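Local coordinates for protein leucyl-tRNA synthetase (Giardia intestinalis, PDB 3PZ6) that is the CP1 editing domain of a class I synthetase that probably joins leucine to its tRNA, a domain thought to deacylate mischarged tRNA, at residues I14-I19 with L82-L87. The protein carries 2 engineered substitutions. Residues are numbered along the deposited sequence; the frame is centred on the assembly and turned at random.
Sequences IKLELI and LLAATL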
# COMPACT_ATOMS: atom_id res chain seq x y z
N ILE A 14 2.64 -6.64 3.30
CA ILE A 14 3.40 -6.11 2.17
C ILE A 14 4.31 -4.99 2.63
O ILE A 14 3.87 -4.06 3.31
CB ILE A 14 2.46 -5.63 1.03
CG1 ILE A 14 1.53 -6.76 0.57
CG2 ILE A 14 3.25 -5.08 -0.14
CD1 ILE A 14 2.21 -7.96 -0.08
N LYS A 15 5.59 -5.08 2.28
CA LYS A 15 6.57 -4.08 2.65
C LYS A 15 6.56 -2.91 1.66
O LYS A 15 7.18 -2.97 0.60
CB LYS A 15 7.97 -4.68 2.77
CG LYS A 15 8.17 -5.52 4.03
CD LYS A 15 9.40 -6.41 3.93
CE LYS A 15 10.70 -5.65 4.15
NZ LYS A 15 11.85 -6.58 4.35
N LEU A 16 5.84 -1.86 2.02
CA LEU A 16 5.81 -0.65 1.21
C LEU A 16 6.94 0.27 1.65
O LEU A 16 6.88 0.87 2.73
CB LEU A 16 4.45 0.04 1.34
CG LEU A 16 3.19 -0.78 1.02
CD1 LEU A 16 1.96 0.01 1.45
CD2 LEU A 16 3.12 -1.14 -0.46
N GLU A 17 7.97 0.37 0.82
CA GLU A 17 9.17 1.11 1.20
C GLU A 17 8.95 2.61 1.10
O GLU A 17 8.66 3.14 0.02
CB GLU A 17 10.37 0.69 0.35
CG GLU A 17 11.72 1.14 0.93
CD GLU A 17 12.90 0.90 -0.00
OE1 GLU A 17 13.84 1.72 0.02
OE2 GLU A 17 12.90 -0.11 -0.75
N LEU A 18 9.10 3.29 2.23
CA LEU A 18 9.08 4.74 2.24
C LEU A 18 10.33 5.22 1.52
O LEU A 18 11.45 5.01 1.98
CB LEU A 18 9.03 5.27 3.67
CG LEU A 18 8.81 6.78 3.85
CD1 LEU A 18 7.44 7.21 3.36
CD2 LEU A 18 8.99 7.14 5.31
N ILE A 19 10.12 5.85 0.37
CA ILE A 19 11.20 6.30 -0.50
C ILE A 19 12.11 7.31 0.20
O ILE A 19 11.64 8.28 0.79
CB ILE A 19 10.65 6.89 -1.81
CG1 ILE A 19 9.85 5.82 -2.56
CG2 ILE A 19 11.77 7.44 -2.68
CD1 ILE A 19 9.09 6.33 -3.76
N LEU A 82 6.36 0.88 5.33
CA LEU A 82 4.99 0.74 5.79
C LEU A 82 4.57 -0.70 5.54
O LEU A 82 4.79 -1.23 4.45
CB LEU A 82 4.06 1.71 5.05
CG LEU A 82 3.88 3.11 5.64
CD1 LEU A 82 5.15 3.93 5.53
CD2 LEU A 82 2.73 3.81 4.95
N LEU A 83 4.00 -1.35 6.55
CA LEU A 83 3.54 -2.73 6.39
C LEU A 83 2.03 -2.78 6.26
O LEU A 83 1.31 -2.31 7.14
CB LEU A 83 4.04 -3.63 7.52
CG LEU A 83 4.03 -5.14 7.24
CD1 LEU A 83 5.30 -5.56 6.51
CD2 LEU A 83 3.87 -5.96 8.52
N ALA A 84 1.56 -3.32 5.15
CA ALA A 84 0.14 -3.37 4.83
C ALA A 84 -0.32 -4.81 4.68
O ALA A 84 0.12 -5.51 3.77
CB ALA A 84 -0.14 -2.59 3.56
N ALA A 85 -1.20 -5.25 5.58
CA ALA A 85 -1.73 -6.61 5.53
C ALA A 85 -2.58 -6.80 4.29
O ALA A 85 -3.31 -5.89 3.89
CB ALA A 85 -2.54 -6.92 6.78
N THR A 86 -2.49 -7.99 3.70
CA THR A 86 -3.35 -8.37 2.59
C THR A 86 -3.57 -9.88 2.59
O THR A 86 -2.70 -10.66 2.99
CB THR A 86 -2.79 -7.90 1.20
OG1 THR A 86 -3.71 -8.28 0.16
CG2 THR A 86 -1.44 -8.51 0.91
N LEU A 87 -4.76 -10.28 2.14
CA LEU A 87 -5.09 -11.67 1.97
C LEU A 87 -5.06 -12.03 0.48
O LEU A 87 -5.29 -13.18 0.11
CB LEU A 87 -6.48 -11.97 2.55
CG LEU A 87 -6.61 -11.97 4.08
CD1 LEU A 87 -8.08 -11.99 4.48
CD2 LEU A 87 -5.86 -13.15 4.70
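With CG1 anti to its carbonyl carbon (chi1 -56°), Ile14 meets the CG2 methyl of Thr86; chi1 -161° sets Leu83 CG anti to the backbone N, and chi2 85° then brings CD1 to Lys15 CG, 3.8 Å away. The second contact lies within, and the first at one end of, a buried antiparallel ladder between strands 10-18 and 79-86 in the large mixed sheet of the CP1 editing domain, a worked example of main-chain pairing that sets side-chain register. Ile14 with Ala84 and Leu16 with Leu82 are hydrogen-bonded pairs, and Lys15 with Leu83 is the non-hydrogen-bonded pair between them. Four N-H groups bridge the strands; the bond from Leu16 N to Leu82 O, 2.7 Å long, runs nearly along the carbonyl axis. Ile14 O takes Ala84 N in its carbonyl plane at 3.0 Å and also receives a CA-H contact from Leu83. On the face carrying Leu16, Leu82 and Ala84, Leu16 CD1 reaches Ala84 CB at 4.0 Å; Ile183 of strand 183-186 packs against Leu82 and Ala84. On the other face, Lys15 makes a cation-pi contact with Tyr81. Thr86 OG1 is hydrogen-bonded to Arg88 N, while the side chains of Thr86 and Ile14 cross obliquely, Thr86 CG2 lying 3.5 Å from Ile14 CG1.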